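PDB 4TKT: AT-less polyketide synthase from Streptomyces platensis subsp. rosaceus, which probably catalyses the decarboxylative Claisen condensation that lengthens the polyketide chain, as the sixth ketosynthase domain of the isomigrastatin assembly line. Local coordinates for residues A[76-79]-A[84-87]; A[472-477]-A[604-609]. One frame throughout, in Å; residues are numbered along the deposited sequence.

Interaction 1. Residues A[76-79]-A[84-87]; sequences FDPL and SPKA
Ser84 OG accepts the backbone N-H of Ala87 at 3.1 Å from Ala87 N, with an N-H...O angle of 147°, next to the place where Pro85 packs against Leu79 and Pro78. This is an N-cap: Ser84 precedes the helix that starts at Pro85, and its hydroxyl serves an amide of the first turn. A chi1 of 80° swings OG back over that turn. Serine is apt here because its hydroxyl sits one carbon from the backbone. Ala87 N also has a weak bond to Ser84 O, 2.9 Å away, and is thus held twice by one residue. Proline suits the next position, since the first turn of a helix asks for no N-H from it.

The contact across the two segments is apolar. CD1 of Leu79 reaches the outer corner of the Pro85 ring, 3.8 Å from CG and 3.9 Å from CD, and the two side chains meet at a slant. The CB of Leu79 leaves the backbone at an angle to residues 84-87, and it is the branch at the end that closes the gap. Pro78 comes in more loosely, its CG 4.2 Å from Pro85 CA. The ring of Pro78 is buried, resting also on Ala88 and Tyr612, whereas Leu79 and Pro85 lie at the surface.

Between the two segments the contact is essentially apolar side-chain packing, while the capping bond lies within 84-87; the cap secures the helix start, and the two prolines, with little backbone freedom, probably help to restrict the turn between strand 75-76 and helix 85-89.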
loop_
_atom_site.group_PDB
_atom_site.type_symbol
_atom_site.label_atom_id
_atom_site.label_comp_id
_atom_site.label_asym_id
_atom_site.label_seq_id
_atom_site.Cartn_x
_atom_site.Cartn_y
_atom_site.Cartn_z
ATOM N N PHE A 76 14.065 1.952 -11.043
ATOM C CA PHE A 76 14.363 0.873 -10.107
ATOM C C PHE A 76 15.766 1.015 -9.525
ATOM O O PHE A 76 16.647 1.606 -10.148
ATOM C CB PHE A 76 14.210 -0.480 -10.810
ATOM C CG PHE A 76 14.294 -1.665 -9.890
ATOM C CD1 PHE A 76 13.568 -1.698 -8.710
ATOM C CD2 PHE A 76 15.083 -2.757 -10.217
ATOM C CE1 PHE A 76 13.639 -2.791 -7.868
ATOM C CE2 PHE A 76 15.154 -3.856 -9.380
ATOM C CZ PHE A 76 14.432 -3.873 -8.205
ATOM N N ASP A 77 15.968 0.471 -8.330
ATOM C CA ASP A 77 17.263 0.519 -7.658
ATOM C C ASP A 77 17.791 -0.894 -7.425
ATOM O O ASP A 77 17.773 -1.383 -6.299
ATOM C CB ASP A 77 17.136 1.265 -6.328
ATOM C CG ASP A 77 18.480 1.623 -5.715
ATOM O OD1 ASP A 77 19.518 1.061 -6.132
ATOM O OD2 ASP A 77 18.490 2.470 -4.796
ATOM N N PRO A 78 18.268 -1.552 -8.491
ATOM C CA PRO A 78 18.665 -2.965 -8.422
ATOM C C PRO A 78 19.800 -3.252 -7.431
ATOM O O PRO A 78 19.759 -4.273 -6.743
ATOM C CB PRO A 78 19.109 -3.273 -9.856
ATOM C CG PRO A 78 19.467 -1.949 -10.439
ATOM C CD PRO A 78 18.512 -0.978 -9.825
ATOM N N LEU A 79 20.792 -2.369 -7.356
ATOM C CA LEU A 79 21.923 -2.572 -6.451
ATOM C C LEU A 79 21.465 -2.618 -4.999
ATOM O O LEU A 79 22.029 -3.344 -4.179
ATOM C CB LEU A 79 22.967 -1.472 -6.638
ATOM C CG LEU A 79 24.178 -1.822 -7.503
ATOM C CD1 LEU A 79 23.771 -2.636 -8.715
ATOM C CD2 LEU A 79 24.889 -0.555 -7.936
ATOM N N SER A 84 21.350 -7.707 -10.223
ATOM C CA SER A 84 22.211 -7.170 -11.269
ATOM C C SER A 84 21.401 -6.273 -12.194
ATOM O O SER A 84 20.269 -6.602 -12.546
ATOM C CB SER A 84 22.875 -8.293 -12.067
ATOM O OG SER A 84 21.992 -8.823 -13.037
ATOM N N PRO A 85 21.977 -5.126 -12.574
ATOM C CA PRO A 85 21.337 -4.167 -13.479
ATOM C C PRO A 85 20.896 -4.804 -14.796
ATOM O O PRO A 85 19.877 -4.402 -15.356
ATOM C CB PRO A 85 22.433 -3.127 -13.713
ATOM C CG PRO A 85 23.248 -3.174 -12.463
ATOM C CD PRO A 85 23.262 -4.622 -12.058
ATOM N N LYS A 86 21.648 -5.789 -15.275
ATOM C CA LYS A 86 21.283 -6.490 -16.498
ATOM C C LYS A 86 19.994 -7.280 -16.299
ATOM O O LYS A 86 19.147 -7.338 -17.189
ATOM C CB LYS A 86 22.411 -7.421 -16.949
ATOM N N ALA A 87 19.849 -7.884 -15.125
ATOM C CA ALA A 87 18.668 -8.682 -14.818
ATOM C C ALA A 87 17.442 -7.800 -14.627
ATOM O O ALA A 87 16.322 -8.211 -14.927
ATOM C CB ALA A 87 18.904 -9.530 -13.581
#

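Interaction 2. Residues A[472-477]-A[604-609]; sequences LRESAG and GYPFAR
Glu474 meets Pro606 with the carbons of its side chain. Its CB stands 4.2 Å from CG of the proline; CG comes closer, 3.6 Å from Pro606 CB and 3.9 Å from Pro606 CG. Setting CG anti to the backbone N, at chi1 -178°, carries it out from the helix toward the ring, and past a bend at chi2 of 83° CD and the carboxylate oxygens turn off the ring and make no contact with 604-609. The two side chains run past each other in opposite senses. Glutamate fits this partly exposed spot because its methylenes can cover a proline while its charge lies beyond them.

Ser475 supplies the second touch. Its OG lies 3.2 Å from Pro606 CD and 3.3 Å from CG, a packing contact with carbon, while the hydroxyl is hydrogen-bonded to Arg471 O one turn back. A small side chain lets the ring approach the helix this closely. Pro606, the centre of an inverse gamma turn, is buried, and its CD lies over one face of the Tyr605 ring, 3.4 Å from the plane and near its edge. Arg471 donates from NH1 to Pro606 O.

Helix 469-482 of the linker region thus packs against the loop leading to strand 610-611; Ser475 also touches Leu464 of strand 460-466, and Tyr605 touches both Ala466 of that strand and His103 of helix 93-109.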
loop_
_atom_site.group_PDB
_atom_site.type_symbol
_atom_site.label_atom_id
_atom_site.label_comp_id
_atom_site.label_asym_id
_atom_site.label_seq_id
_atom_site.Cartn_x
_atom_site.Cartn_y
_atom_site.Cartn_z
ATOM N N LEU A 472 22.440 9.239 0.974
ATOM C CA LEU A 472 22.427 9.626 2.381
ATOM C C LEU A 472 22.029 11.089 2.550
ATOM O O LEU A 472 21.158 11.412 3.357
ATOM C CB LEU A 472 23.790 9.379 3.028
ATOM C CG LEU A 472 23.861 9.747 4.514
ATOM C CD1 LEU A 472 22.788 9.012 5.306
ATOM C CD2 LEU A 472 25.236 9.455 5.086
ATOM N N ARG A 473 22.670 11.968 1.785
ATOM C CA ARG A 473 22.355 13.391 1.835
ATOM C C ARG A 473 20.931 13.642 1.349
ATOM O O ARG A 473 20.276 14.594 1.776
ATOM C CB ARG A 473 23.356 14.193 1.005
ATOM C CG ARG A 473 24.793 14.028 1.464
ATOM C CD ARG A 473 25.698 15.091 0.871
ATOM N NE ARG A 473 27.083 14.910 1.293
ATOM C CZ ARG A 473 27.579 15.354 2.444
ATOM N NH1 ARG A 473 26.803 16.006 3.298
ATOM N NH2 ARG A 473 28.852 15.141 2.745
ATOM N N GLU A 474 20.461 12.778 0.456
ATOM C CA GLU A 474 19.082 12.823 -0.006
ATOM C C GLU A 474 18.117 12.510 1.142
ATOM O O GLU A 474 17.114 13.201 1.323
ATOM C CB GLU A 474 18.882 11.841 -1.163
ATOM C CG GLU A 474 17.486 11.838 -1.768
ATOM C CD GLU A 474 17.275 12.943 -2.788
ATOM O OE1 GLU A 474 18.152 13.823 -2.912
ATOM O OE2 GLU A 474 16.228 12.925 -3.473
ATOM N N SER A 475 18.430 11.473 1.916
ATOM C CA SER A 475 17.622 11.103 3.077
ATOM C C SER A 475 17.551 12.235 4.094
ATOM O O SER A 475 16.498 12.490 4.679
ATOM C CB SER A 475 18.181 9.850 3.754
ATOM O OG SER A 475 18.079 8.717 2.914
ATOM N N ALA A 476 18.681 12.906 4.302
ATOM C CA ALA A 476 18.753 14.007 5.252
ATOM C C ALA A 476 17.829 15.138 4.823
ATOM O O ALA A 476 17.160 15.758 5.650
ATOM C CB ALA A 476 20.185 14.507 5.386
ATOM N N GLY A 477 17.791 15.395 3.521
ATOM C CA GLY A 477 16.934 16.429 2.978
ATOM C C GLY A 477 15.462 16.106 3.139
ATOM O O GLY A 477 14.670 16.966 3.526
ATOM N N GLY A 604 10.461 7.211 3.836
ATOM C CA GLY A 604 11.123 5.976 3.459
ATOM C C GLY A 604 12.404 6.218 2.686
ATOM O O GLY A 604 12.726 7.356 2.350
ATOM N N TYR A 605 13.136 5.142 2.407
ATOM C CA TYR A 605 14.394 5.232 1.672
ATOM C C TYR A 605 14.191 5.853 0.293
ATOM O O TYR A 605 13.248 5.505 -0.417
ATOM C CB TYR A 605 15.036 3.848 1.533
ATOM C CG TYR A 605 16.400 3.871 0.879
ATOM C CD1 TYR A 605 16.535 3.780 -0.501
ATOM C CD2 TYR A 605 17.555 3.988 1.643
ATOM C CE1 TYR A 605 17.779 3.806 -1.098
ATOM C CE2 TYR A 605 18.802 4.013 1.052
ATOM C CZ TYR A 605 18.908 3.923 -0.317
ATOM O OH TYR A 605 20.147 3.949 -0.914
ATOM N N PRO A 606 15.083 6.778 -0.090
ATOM C CA PRO A 606 15.043 7.438 -1.398
ATOM C C PRO A 606 15.701 6.593 -2.486
ATOM O O PRO A 606 16.886 6.774 -2.774
ATOM C CB PRO A 606 15.827 8.724 -1.154
ATOM C CG PRO A 606 16.834 8.336 -0.114
ATOM C CD PRO A 606 16.175 7.294 0.756
ATOM N N PHE A 607 14.937 5.682 -3.080
ATOM C CA PHE A 607 15.481 4.768 -4.077
ATOM C C PHE A 607 16.069 5.513 -5.268
ATOM O O PHE A 607 15.552 6.551 -5.684
ATOM C CB PHE A 607 14.403 3.790 -4.561
ATOM C CG PHE A 607 13.890 2.874 -3.488
ATOM C CD1 PHE A 607 14.699 1.880 -2.964
ATOM C CD2 PHE A 607 12.598 3.002 -3.008
ATOM C CE1 PHE A 607 14.232 1.038 -1.977
ATOM C CE2 PHE A 607 12.124 2.162 -2.021
ATOM C CZ PHE A 607 12.941 1.179 -1.505
ATOM N N ALA A 608 17.165 4.981 -5.798
ATOM C CA ALA A 608 17.731 5.474 -7.046
ATOM C C ALA A 608 16.708 5.297 -8.168
ATOM O O ALA A 608 16.044 4.261 -8.253
ATOM C CB ALA A 608 19.025 4.746 -7.371
ATOM N N ARG A 609 16.577 6.309 -9.019
ATOM C CA ARG A 609 15.515 6.331 -10.022
ATOM C C ARG A 609 16.041 6.135 -11.439
ATOM O O ARG A 609 15.609 6.815 -12.370
ATOM C CB ARG A 609 14.740 7.649 -9.934
ATOM C CG ARG A 609 14.058 7.881 -8.592
ATOM C CD ARG A 609 13.605 9.329 -8.425
ATOM N NE ARG A 609 12.634 9.735 -9.439
ATOM C CZ ARG A 609 12.930 10.459 -10.515
ATOM N NH1 ARG A 609 14.176 10.863 -10.724
ATOM N NH2 ARG A 609 11.979 10.780 -11.383
#

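Interaction 1 closes before interaction 2 opens along the chain, and their centres lie about 17 Å apart on the same side of the protein's centre. They meet through Asp77, whose OD2 probably accepts a hydrogen bond from Ala608 N, so the turn after strand 75-76 is joined to the segment 604-609. Next to this, Phe76 pairs by backbone hydrogen bonds with Glu610, continuing the junction into strand 610-611. Residues near the chain's C-terminal end thus run from helix 469-482 of the linker region to the ketosynthase at 76-79, a course consistent with a tail that helps fix the linker against the ketosynthase.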